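Local coordinates for SOXX (Paracoccus pantotrophus, PDB 2C1D), which carries the c-type heme of the SoxX subunit in the SoxXA cytochrome complex, which initiates chemotrophic sulfur oxidation, and probably transfers electrons, at residues 43-49 / 58-64; 77-81 / 91-96; 28-33 / 127-132. All coordinates share one frame. Numbering follows the deposited sequence.

Contact 1 of 3, residues 43-49 / 58-64; sequences ACHQIGA and TIAPPLD. With HEC (heme c), chain O.
Segments 43-49 and 58-64, both irregular, run in the same direction on the histidine side of the heme (CA-CA: C44-I59 4.7 Å, Q46-P62 4.5 Å, I47-L63 5.4 Å). H45, Q46 (phi/psi -115/138, -77/150) and A60 to P62 (-136/161, -56/154, -55/156) are extended, so the carbonyls of C44 and Q46 face the amides of A60 and L63. C44 SG (chi1 m) is joined to heme CAC at 2.2 Å, and H45 NE2 (chi1 m) binds FE at 2.3 Å, M91 being the sixth ligand. Hydrogen bonds run from A60 N to C44 O and from L63 N to Q46 O, both 3.0 Å. A water links Q46 N (3.0 Å) to A60 O (2.7 Å). D64 (chi1 m) accepts G48 N on OD1 (2.7 Å) and A49 N on OD2 (2.8 Å); T58 OG1 is hydrogen-bonded to M191 N of the SOXA chain. C44 CB packs on I59 CB (3.7 Å), I47 CD1 on L63 CD1 (4.0 Å). C44 and H45 end the CXXCH heme-attachment motif begun by C41. The hydrogen bonds fix the backbone on either side of H45, while its ring is held through NE2 and the iron; H45 ND1 has no polar partner in the model, P61 O lying 3.8 Å away.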
loop_
_atom_site.group_PDB
_atom_site.type_symbol
_atom_site.label_atom_id
_atom_site.label_comp_id
_atom_site.label_asym_id
_atom_site.label_seq_id
_atom_site.Cartn_x
_atom_site.Cartn_y
_atom_site.Cartn_z
ATOM N N ALA B 43 -11.933 11.720 -3.101
ATOM C CA ALA B 43 -10.862 10.976 -2.439
ATOM C C ALA B 43 -9.658 11.877 -2.258
ATOM O O ALA B 43 -8.943 11.747 -1.279
ATOM C CB ALA B 43 -10.448 9.709 -3.204
ATOM N N CYS B 44 -9.446 12.798 -3.204
ATOM C CA CYS B 44 -8.303 13.709 -3.167
ATOM C C CYS B 44 -8.637 15.178 -2.884
ATOM O O CYS B 44 -7.805 15.870 -2.288
ATOM C CB CYS B 44 -7.542 13.613 -4.482
ATOM S SG CYS B 44 -6.841 11.975 -4.731
ATOM N N HIS B 45 -9.827 15.637 -3.301
ATOM C CA HIS B 45 -10.277 17.037 -3.183
ATOM C C HIS B 45 -11.468 17.224 -2.264
ATOM O O HIS B 45 -12.452 16.492 -2.341
ATOM C CB HIS B 45 -10.769 17.606 -4.531
ATOM C CG HIS B 45 -9.747 17.634 -5.624
ATOM N ND1 HIS B 45 -8.410 17.422 -5.413
ATOM C CD2 HIS B 45 -9.876 17.845 -6.952
ATOM C CE1 HIS B 45 -7.767 17.497 -6.564
ATOM N NE2 HIS B 45 -8.634 17.731 -7.515
ATOM N N GLN B 46 -11.419 18.270 -1.450
ATOM C CA GLN B 46 -12.598 18.735 -0.738
ATOM C C GLN B 46 -13.476 19.510 -1.720
ATOM O O GLN B 46 -12.980 20.089 -2.667
ATOM C CB GLN B 46 -12.208 19.680 0.404
ATOM C CG GLN B 46 -11.728 18.999 1.676
ATOM C CD GLN B 46 -10.989 19.967 2.628
ATOM O OE1 GLN B 46 -10.927 21.179 2.367
ATOM N NE2 GLN B 46 -10.426 19.428 3.724
ATOM N N ILE B 47 -14.778 19.487 -1.489
ATOM C CA ILE B 47 -15.722 20.308 -2.226
ATOM C C ILE B 47 -16.649 20.949 -1.207
ATOM O O ILE B 47 -17.611 20.334 -0.730
ATOM C CB ILE B 47 -16.526 19.479 -3.255
ATOM C CG1 ILE B 47 -15.608 18.608 -4.116
ATOM C CG2 ILE B 47 -17.348 20.417 -4.132
ATOM C CD1 ILE B 47 -16.345 17.745 -5.113
ATOM N N GLY B 48 -16.325 22.176 -0.822
ATOM C CA GLY B 48 -17.113 22.897 0.170
ATOM C C GLY B 48 -18.576 23.069 -0.194
ATOM O O GLY B 48 -19.446 23.022 0.673
ATOM N N ALA B 49 -18.852 23.219 -1.481
ATOM C CA ALA B 49 -20.221 23.321 -1.973
ATOM C C ALA B 49 -21.038 22.055 -1.741
ATOM O O ALA B 49 -22.251 22.080 -1.859
ATOM C CB ALA B 49 -20.225 23.673 -3.447
ATOM N N THR B 58 -7.335 15.346 1.383
ATOM C CA THR B 58 -6.507 16.546 1.491
ATOM C C THR B 58 -5.281 16.417 0.625
ATOM O O THR B 58 -4.262 17.064 0.887
ATOM C CB THR B 58 -6.066 16.802 2.954
ATOM O OG1 THR B 58 -5.469 15.617 3.511
ATOM C CG2 THR B 58 -7.265 17.085 3.840
ATOM N N ILE B 59 -5.374 15.592 -0.414
ATOM C CA ILE B 59 -4.277 15.403 -1.358
ATOM C C ILE B 59 -4.049 16.691 -2.176
ATOM O O ILE B 59 -2.910 17.089 -2.451
ATOM C CB ILE B 59 -4.616 14.240 -2.305
ATOM C CG1 ILE B 59 -4.731 12.902 -1.541
ATOM C CG2 ILE B 59 -3.629 14.139 -3.493
ATOM C CD1 ILE B 59 -3.473 12.421 -0.847
ATOM N N ALA B 60 -5.142 17.313 -2.587
ATOM C CA ALA B 60 -5.052 18.513 -3.398
ATOM C C ALA B 60 -6.023 19.549 -2.893
ATOM O O ALA B 60 -6.965 19.218 -2.186
ATOM C CB ALA B 60 -5.341 18.165 -4.828
ATOM N N PRO B 61 -5.805 20.816 -3.251
ATOM C CA PRO B 61 -6.698 21.898 -2.815
ATOM C C PRO B 61 -8.182 21.682 -3.183
ATOM O O PRO B 61 -8.500 20.955 -4.148
ATOM C CB PRO B 61 -6.125 23.134 -3.539
ATOM C CG PRO B 61 -4.673 22.816 -3.728
ATOM C CD PRO B 61 -4.690 21.321 -4.074
ATOM N N PRO B 62 -9.083 22.280 -2.417
ATOM C CA PRO B 62 -10.511 22.165 -2.698
ATOM C C PRO B 62 -10.861 22.599 -4.113
ATOM O O PRO B 62 -10.123 23.379 -4.727
ATOM C CB PRO B 62 -11.154 23.102 -1.660
ATOM C CG PRO B 62 -10.180 23.148 -0.558
ATOM C CD PRO B 62 -8.835 23.097 -1.210
ATOM N N LEU B 63 -11.972 22.077 -4.610
ATOM C CA LEU B 63 -12.428 22.356 -5.962
ATOM C C LEU B 63 -13.256 23.637 -6.020
ATOM O O LEU B 63 -13.558 24.132 -7.103
ATOM C CB LEU B 63 -13.248 21.173 -6.495
ATOM C CG LEU B 63 -12.393 19.978 -6.891
ATOM C CD1 LEU B 63 -13.280 18.852 -7.455
ATOM C CD2 LEU B 63 -11.342 20.438 -7.894
ATOM N N ASP B 64 -13.620 24.178 -4.869
ATOM C CA ASP B 64 -14.404 25.404 -4.868
ATOM C C ASP B 64 -13.589 26.469 -5.577
ATOM O O ASP B 64 -12.363 26.557 -5.410
ATOM C CB ASP B 64 -14.775 25.806 -3.460
ATOM C CG ASP B 64 -15.393 24.669 -2.699
ATOM O OD1 ASP B 64 -14.616 23.839 -2.170
ATOM O OD2 ASP B 64 -16.635 24.507 -2.619
HETATM FE FE HEC O . -7.950 16.601 -9.359
HETATM C CHA HEC O . -5.901 19.289 -9.824
HETATM C CHB HEC O . -10.548 18.298 -10.710
HETATM C CHC HEC O . -9.859 13.813 -9.134
HETATM C CHD HEC O . -5.452 14.970 -7.598
HETATM N NA HEC O . -8.173 18.452 -10.154
HETATM C C1A HEC O . -7.214 19.420 -10.196
HETATM C C2A HEC O . -7.827 20.619 -10.722
HETATM C C3A HEC O . -9.126 20.355 -10.971
HETATM C C4A HEC O . -9.352 18.966 -10.616
HETATM C CMA HEC O . -10.233 21.267 -11.528
HETATM C CAA HEC O . -7.050 21.918 -10.942
HETATM C CBA HEC O . -6.634 22.556 -9.624
HETATM C CGA HEC O . -7.805 23.348 -9.180
HETATM O O1A HEC O . -8.102 24.343 -9.877
HETATM O O2A HEC O . -8.445 23.002 -8.160
HETATM N NB HEC O . -9.826 16.155 -9.798
HETATM C C1B HEC O . -10.732 16.978 -10.431
HETATM C C2B HEC O . -11.915 16.206 -10.773
HETATM C C3B HEC O . -11.737 14.961 -10.323
HETATM C C4B HEC O . -10.416 14.913 -9.721
HETATM C CMB HEC O . -13.168 16.788 -11.445
HETATM C CAB HEC O . -12.746 13.784 -10.471
HETATM C CBB HEC O . -13.110 13.604 -11.787
HETATM N NC HEC O . -7.715 14.702 -8.494
HETATM C C1C HEC O . -8.636 13.717 -8.538
HETATM C C2C HEC O . -8.121 12.591 -7.762
HETATM C C3C HEC O . -6.839 12.852 -7.460
HETATM C C4C HEC O . -6.605 14.245 -7.830
HETATM C CMC HEC O . -8.784 11.205 -7.705
HETATM C CAC HEC O . -5.803 11.973 -6.669
HETATM C CBC HEC O . -5.521 10.729 -7.080
HETATM N ND HEC O . -5.964 17.043 -8.813
HETATM C C1D HEC O . -5.129 16.234 -8.055
HETATM C C2D HEC O . -3.879 16.929 -7.840
HETATM C C3D HEC O . -4.033 18.284 -8.541
HETATM C C4D HEC O . -5.357 18.259 -9.099
HETATM C CMD HEC O . -2.631 16.432 -7.059
HETATM C CAD HEC O . -3.023 19.464 -8.631
HETATM C CBD HEC O . -2.190 19.282 -9.898
HETATM C CGD HEC O . -0.704 19.256 -9.605
HETATM O O1D HEC O . -0.089 18.136 -9.625
HETATM O O2D HEC O . -0.166 20.377 -9.352
HETATM O O HOH W 1 -8.725 18.971 -0.205
#

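Contact 2 of 3, residues 77-81 / 91-96; sequences GIVAN and MPAFYK. With HEC (heme c), chain O.
Y95 N donates to A80 O at 2.9 Å, and a weak bond of 3.4 Å runs from F94 N to V79 O, so carbonyls near the C-terminal end of helix 72-81 receive the amides of the irregular segment 91-96. Nearest CA pairs are N81-A93 at 4.1 Å and A80-Y95 at 4.5 Å. A water lies between two carbonyls, 2.8 Å from I78 O and 2.7 Å from P92 O; another joins N81 ND2 (3.2 Å) to K96 NZ (2.7 Å). K96 NZ also forms a salt bridge with E177 of the SOXA chain, so this end of the contact reaches the subunit interface. M91, extended with all three chi angles t, brings SD to 2.2 Å from the heme FE. Its CE packs on I78 CG2 at 4.0 Å; A80 CB meets Y95 CB at 3.7 Å. I78 CG2 approaches heme C3A at 3.7 Å, and heme CBB lies over one face of the F94 ring (chi1 m), 3.7 Å from CE1. This is the distal side of a class I-like cytochrome c pocket, where the methionine loop meets a heme-lining helix opposite H45.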
loop_
_atom_site.group_PDB
_atom_site.type_symbol
_atom_site.label_atom_id
_atom_site.label_comp_id
_atom_site.label_asym_id
_atom_site.label_seq_id
_atom_site.Cartn_x
_atom_site.Cartn_y
_atom_site.Cartn_z
ATOM N N GLY B 77 -10.094 19.517 -20.423
ATOM C CA GLY B 77 -8.792 18.916 -20.575
ATOM C C GLY B 77 -8.214 18.385 -19.265
ATOM O O GLY B 77 -7.554 17.374 -19.285
ATOM N N ILE B 78 -8.482 19.058 -18.146
ATOM C CA ILE B 78 -7.999 18.622 -16.817
ATOM C C ILE B 78 -8.732 17.344 -16.375
ATOM O O ILE B 78 -8.117 16.385 -15.908
ATOM C CB ILE B 78 -8.192 19.765 -15.779
ATOM C CG1 ILE B 78 -7.122 20.843 -15.998
ATOM C CG2 ILE B 78 -8.110 19.251 -14.349
ATOM C CD1 ILE B 78 -7.347 22.147 -15.245
ATOM N N VAL B 79 -10.043 17.318 -16.549
ATOM C CA VAL B 79 -10.826 16.109 -16.232
ATOM C C VAL B 79 -10.451 14.921 -17.117
ATOM O O VAL B 79 -10.211 13.819 -16.606
ATOM C CB VAL B 79 -12.341 16.392 -16.241
ATOM C CG1 VAL B 79 -13.143 15.163 -15.850
ATOM C CG2 VAL B 79 -12.668 17.507 -15.244
ATOM N N ALA B 80 -10.365 15.138 -18.433
ATOM C CA ALA B 80 -10.035 14.077 -19.379
ATOM C C ALA B 80 -8.626 13.568 -19.165
ATOM O O ALA B 80 -8.381 12.363 -19.177
ATOM C CB ALA B 80 -10.206 14.548 -20.843
ATOM N N ASN B 81 -7.682 14.480 -19.000
ATOM C CA ASN B 81 -6.310 14.059 -18.756
ATOM C C ASN B 81 -5.470 15.195 -18.155
ATOM O O ASN B 81 -4.912 16.023 -18.881
ATOM C CB ASN B 81 -5.666 13.517 -20.019
ATOM C CG ASN B 81 -4.327 12.855 -19.753
ATOM O OD1 ASN B 81 -3.735 13.014 -18.673
ATOM N ND2 ASN B 81 -3.827 12.126 -20.741
ATOM N N MET B 91 -2.919 13.214 -10.054
ATOM C CA MET B 91 -4.283 13.109 -10.575
ATOM C C MET B 91 -4.298 12.157 -11.773
ATOM O O MET B 91 -3.574 12.373 -12.748
ATOM C CB MET B 91 -4.822 14.483 -11.008
ATOM C CG MET B 91 -6.278 14.431 -11.476
ATOM S SD MET B 91 -7.116 16.023 -11.331
ATOM C CE MET B 91 -8.408 15.774 -12.497
ATOM N N PRO B 92 -5.102 11.094 -11.709
ATOM C CA PRO B 92 -5.181 10.167 -12.832
ATOM C C PRO B 92 -6.012 10.777 -13.968
ATOM O O PRO B 92 -6.750 11.726 -13.750
ATOM C CB PRO B 92 -5.857 8.937 -12.220
ATOM C CG PRO B 92 -6.779 9.532 -11.129
ATOM C CD PRO B 92 -6.006 10.719 -10.603
ATOM N N ALA B 93 -5.854 10.227 -15.169
ATOM C CA ALA B 93 -6.551 10.678 -16.371
ATOM C C ALA B 93 -7.830 9.899 -16.452
ATOM O O ALA B 93 -7.813 8.668 -16.404
ATOM C CB ALA B 93 -5.714 10.431 -17.610
ATOM N N PHE B 94 -8.938 10.616 -16.566
ATOM C CA PHE B 94 -10.247 9.972 -16.600
ATOM C C PHE B 94 -10.731 9.584 -17.991
ATOM O O PHE B 94 -11.704 8.854 -18.109
ATOM C CB PHE B 94 -11.250 10.834 -15.850
ATOM C CG PHE B 94 -11.031 10.809 -14.362
ATOM C CD1 PHE B 94 -10.239 11.754 -13.747
ATOM C CD2 PHE B 94 -11.604 9.813 -13.582
ATOM C CE1 PHE B 94 -10.020 11.707 -12.350
ATOM C CE2 PHE B 94 -11.400 9.777 -12.193
ATOM C CZ PHE B 94 -10.608 10.730 -11.594
ATOM N N TYR B 95 -9.992 9.974 -19.027
ATOM C CA TYR B 95 -10.358 9.663 -20.414
ATOM C C TYR B 95 -9.132 9.175 -21.189
ATOM O O TYR B 95 -8.738 9.753 -22.201
ATOM C CB TYR B 95 -11.004 10.897 -21.075
ATOM C CG TYR B 95 -11.921 10.584 -22.232
ATOM C CD1 TYR B 95 -13.062 9.795 -22.058
ATOM C CD2 TYR B 95 -11.665 11.088 -23.510
ATOM C CE1 TYR B 95 -13.923 9.504 -23.132
ATOM C CE2 TYR B 95 -12.537 10.824 -24.574
ATOM C CZ TYR B 95 -13.666 10.043 -24.373
ATOM O OH TYR B 95 -14.507 9.768 -25.421
ATOM N N LYS B 96 -8.530 8.101 -20.682
ATOM C CA LYS B 96 -7.280 7.562 -21.195
ATOM C C LYS B 96 -7.386 6.062 -21.222
ATOM O O LYS B 96 -7.910 5.444 -20.294
ATOM C CB LYS B 96 -6.094 7.962 -20.314
ATOM C CG LYS B 96 -4.737 7.561 -20.867
ATOM C CD LYS B 96 -3.605 8.138 -20.004
ATOM C CE LYS B 96 -2.218 7.663 -20.440
ATOM N NZ LYS B 96 -1.157 8.442 -19.723
HETATM FE FE HEC O . -7.950 16.601 -9.359
HETATM C CHA HEC O . -5.901 19.289 -9.824
HETATM C CHB HEC O . -10.548 18.298 -10.710
HETATM C CHC HEC O . -9.859 13.813 -9.134
HETATM C CHD HEC O . -5.452 14.970 -7.598
HETATM N NA HEC O . -8.173 18.452 -10.154
HETATM C C1A HEC O . -7.214 19.420 -10.196
HETATM C C2A HEC O . -7.827 20.619 -10.722
HETATM C C3A HEC O . -9.126 20.355 -10.971
HETATM C C4A HEC O . -9.352 18.966 -10.616
HETATM C CMA HEC O . -10.233 21.267 -11.528
HETATM C CAA HEC O . -7.050 21.918 -10.942
HETATM C CBA HEC O . -6.634 22.556 -9.624
HETATM C CGA HEC O . -7.805 23.348 -9.180
HETATM O O1A HEC O . -8.102 24.343 -9.877
HETATM O O2A HEC O . -8.445 23.002 -8.160
HETATM N NB HEC O . -9.826 16.155 -9.798
HETATM C C1B HEC O . -10.732 16.978 -10.431
HETATM C C2B HEC O . -11.915 16.206 -10.773
HETATM C C3B HEC O . -11.737 14.961 -10.323
HETATM C C4B HEC O . -10.416 14.913 -9.721
HETATM C CMB HEC O . -13.168 16.788 -11.445
HETATM C CAB HEC O . -12.746 13.784 -10.471
HETATM C CBB HEC O . -13.110 13.604 -11.787
HETATM N NC HEC O . -7.715 14.702 -8.494
HETATM C C1C HEC O . -8.636 13.717 -8.538
HETATM C C2C HEC O . -8.121 12.591 -7.762
HETATM C C3C HEC O . -6.839 12.852 -7.460
HETATM C C4C HEC O . -6.605 14.245 -7.830
HETATM C CMC HEC O . -8.784 11.205 -7.705
HETATM C CAC HEC O . -5.803 11.973 -6.669
HETATM C CBC HEC O . -5.521 10.729 -7.080
HETATM N ND HEC O . -5.964 17.043 -8.813
HETATM C C1D HEC O . -5.129 16.234 -8.055
HETATM C C2D HEC O . -3.879 16.929 -7.840
HETATM C C3D HEC O . -4.033 18.284 -8.541
HETATM C C4D HEC O . -5.357 18.259 -9.099
HETATM C CMD HEC O . -2.631 16.432 -7.059
HETATM C CAD HEC O . -3.023 19.464 -8.631
HETATM C CBD HEC O . -2.190 19.282 -9.898
HETATM C CGD HEC O . -0.704 19.256 -9.605
HETATM O O1D HEC O . -0.089 18.136 -9.625
HETATM O O2D HEC O . -0.166 20.377 -9.352
HETATM O O HOH W 2 -7.482 13.642 -15.491
HETATM O O HOH W 3 -0.868 10.984 -20.668
#

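Contact 3 of 3, residues 28-33 / 127-132; sequences EGVRIM and DVVAFL
A glycine lets the two helices come unusually close: G29 CA lies 3.9 Å from V128 CA and 3.2 Å from D127 O, a CA-H...O contact. A side chain on G29 would point at helix 122-133, where an ideal CB would clash with D127 O. The short segments 28-33 and 127-132, both helical, have axes 7.5 Å apart at an angle of 106° between their N-to-C directions (signed crossing -106°). No hydrogen bond joins them; side chains wedge around the glycine. The F131 ring (chi1 t, chi2 73°) receives V30 CG2 over one face, 3.5 Å from its centroid in a CH-pi contact, and M33 SD obliquely, 4.6 Å from the centroid, in a Met-aromatic contact. M33 (chi1 m, chi2 t, chi3 p) also sets CG 3.8 Å from V128 CG1 and CE 3.8 Å from L132 CD2. I32 CG2 meets V128 CG2 at 3.4 Å. At the margin, E28 CG approaches D127 OD2 at 3.4 Å; D127 OD1 accepts from N25 N, while the carboxylate of E28 turns back to its own helix, with OE2 2.8 Å from R31 NH2 in a salt bridge. Such near-perpendicular packing of N- and C-terminal helices is a hallmark of the cytochrome c fold. V128 and L132 touch the heme and rest on V79 of helix 72-81, while M33 packs against C41 and L63.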
loop_
_atom_site.group_PDB
_atom_site.type_symbol
_atom_site.label_atom_id
_atom_site.label_comp_id
_atom_site.label_asym_id
_atom_site.label_seq_id
_atom_site.Cartn_x
_atom_site.Cartn_y
_atom_site.Cartn_z
ATOM N N GLU B 28 -25.797 15.460 -12.534
ATOM C CA GLU B 28 -25.145 14.173 -12.795
ATOM C C GLU B 28 -23.649 14.320 -12.557
ATOM O O GLU B 28 -23.044 13.439 -11.991
ATOM C CB GLU B 28 -25.453 13.643 -14.218
ATOM C CG GLU B 28 -24.890 12.238 -14.520
ATOM C CD GLU B 28 -25.572 11.091 -13.755
ATOM O OE1 GLU B 28 -26.592 11.341 -13.061
ATOM O OE2 GLU B 28 -25.073 9.928 -13.846
ATOM N N GLY B 29 -23.056 15.433 -12.970
ATOM C CA GLY B 29 -21.686 15.761 -12.604
ATOM C C GLY B 29 -21.394 15.555 -11.105
ATOM O O GLY B 29 -20.408 14.930 -10.728
ATOM N N VAL B 30 -22.270 16.049 -10.245
ATOM C CA VAL B 30 -22.063 15.902 -8.816
ATOM C C VAL B 30 -22.039 14.405 -8.442
ATOM O O VAL B 30 -21.191 13.949 -7.662
ATOM C CB VAL B 30 -23.156 16.622 -8.015
ATOM C CG1 VAL B 30 -23.105 16.252 -6.548
ATOM C CG2 VAL B 30 -22.987 18.133 -8.153
ATOM N N ARG B 31 -22.999 13.663 -8.970
ATOM C CA ARG B 31 -23.080 12.227 -8.668
ATOM C C ARG B 31 -21.785 11.532 -9.081
ATOM O O ARG B 31 -21.220 10.756 -8.315
ATOM C CB ARG B 31 -24.279 11.579 -9.365
ATOM C CG ARG B 31 -24.583 10.157 -8.860
ATOM C CD ARG B 31 -25.711 9.503 -9.610
ATOM N NE ARG B 31 -25.208 9.131 -10.910
ATOM C CZ ARG B 31 -24.589 7.982 -11.162
ATOM N NH1 ARG B 31 -24.472 7.020 -10.225
ATOM N NH2 ARG B 31 -24.115 7.778 -12.366
ATOM N N ILE B 32 -21.315 11.834 -10.288
ATOM C CA ILE B 32 -20.099 11.242 -10.820
ATOM C C ILE B 32 -18.911 11.572 -9.915
ATOM O O ILE B 32 -18.084 10.724 -9.630
ATOM C CB ILE B 32 -19.876 11.738 -12.276
ATOM C CG1 ILE B 32 -20.961 11.161 -13.204
ATOM C CG2 ILE B 32 -18.485 11.375 -12.793
ATOM C CD1 ILE B 32 -21.212 11.975 -14.446
ATOM N N MET B 33 -18.842 12.814 -9.449
ATOM C CA MET B 33 -17.690 13.288 -8.691
ATOM C C MET B 33 -17.620 12.690 -7.273
ATOM O O MET B 33 -16.550 12.688 -6.645
ATOM C CB MET B 33 -17.705 14.822 -8.628
ATOM C CG MET B 33 -17.476 15.509 -9.992
ATOM S SD MET B 33 -17.917 17.254 -9.906
ATOM C CE MET B 33 -16.531 17.865 -9.036
ATOM N N ASP B 127 -20.472 16.156 -18.044
ATOM C CA ASP B 127 -21.304 16.346 -16.876
ATOM C C ASP B 127 -20.496 16.895 -15.681
ATOM O O ASP B 127 -20.980 17.779 -14.941
ATOM C CB ASP B 127 -21.988 15.021 -16.482
ATOM C CG ASP B 127 -23.078 14.573 -17.473
ATOM O OD1 ASP B 127 -23.490 15.333 -18.376
ATOM O OD2 ASP B 127 -23.617 13.441 -17.406
ATOM N N VAL B 128 -19.274 16.393 -15.510
ATOM C CA VAL B 128 -18.397 16.836 -14.435
ATOM C C VAL B 128 -17.975 18.287 -14.736
ATOM O O VAL B 128 -18.080 19.143 -13.886
ATOM C CB VAL B 128 -17.185 15.924 -14.293
ATOM C CG1 VAL B 128 -16.099 16.575 -13.403
ATOM C CG2 VAL B 128 -17.628 14.561 -13.710
ATOM N N VAL B 129 -17.553 18.546 -15.968
ATOM C CA VAL B 129 -17.164 19.889 -16.405
ATOM C C VAL B 129 -18.266 20.922 -16.152
ATOM O O VAL B 129 -17.980 22.015 -15.662
ATOM C CB VAL B 129 -16.752 19.906 -17.886
ATOM C CG1 VAL B 129 -16.617 21.330 -18.416
ATOM C CG2 VAL B 129 -15.454 19.179 -18.086
ATOM N N ALA B 130 -19.510 20.571 -16.467
ATOM C CA ALA B 130 -20.630 21.488 -16.326
ATOM C C ALA B 130 -20.828 21.864 -14.863
ATOM O O ALA B 130 -21.215 22.995 -14.545
ATOM C CB ALA B 130 -21.894 20.883 -16.881
ATOM N N PHE B 131 -20.552 20.924 -13.963
ATOM C CA PHE B 131 -20.617 21.250 -12.554
ATOM C C PHE B 131 -19.435 22.129 -12.149
ATOM O O PHE B 131 -19.625 23.088 -11.424
ATOM C CB PHE B 131 -20.693 20.021 -11.660
ATOM C CG PHE B 131 -20.748 20.367 -10.219
ATOM C CD1 PHE B 131 -21.910 20.898 -9.676
ATOM C CD2 PHE B 131 -19.618 20.239 -9.414
ATOM C CE1 PHE B 131 -21.959 21.268 -8.349
ATOM C CE2 PHE B 131 -19.663 20.592 -8.081
ATOM C CZ PHE B 131 -20.831 21.100 -7.542
ATOM N N LEU B 132 -18.237 21.811 -12.630
ATOM C CA LEU B 132 -17.049 22.558 -12.270
ATOM C C LEU B 132 -17.169 24.030 -12.687
ATOM O O LEU B 132 -16.663 24.915 -12.008
ATOM C CB LEU B 132 -15.807 21.938 -12.892
ATOM C CG LEU B 132 -15.386 20.568 -12.336
ATOM C CD1 LEU B 132 -14.396 19.933 -13.256
ATOM C CD2 LEU B 132 -14.808 20.663 -10.938
#

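Along the chain, contact 3 closes a long loop from helix 26-33 to helix 122-133, and contacts 1 and 2 are nested inside it, one after the other. The centres of contacts 1 and 2 are about 16 Å apart, and each is about 14 Å from the centre of contact 3. Contacts 1 and 2 do not touch but take opposite axial sides of the heme iron, one supplying H45 and the other M91. Contact 3 joins both through packing: M33 CE lies 3.7 Å from L63 CD1, and V79 CG2 lies 3.6 Å from L132 CD1. Helices 26-33, 72-81 and 122-133 and the two ligand-bearing segments thus enclose one heme c, as in the cytochrome c fold.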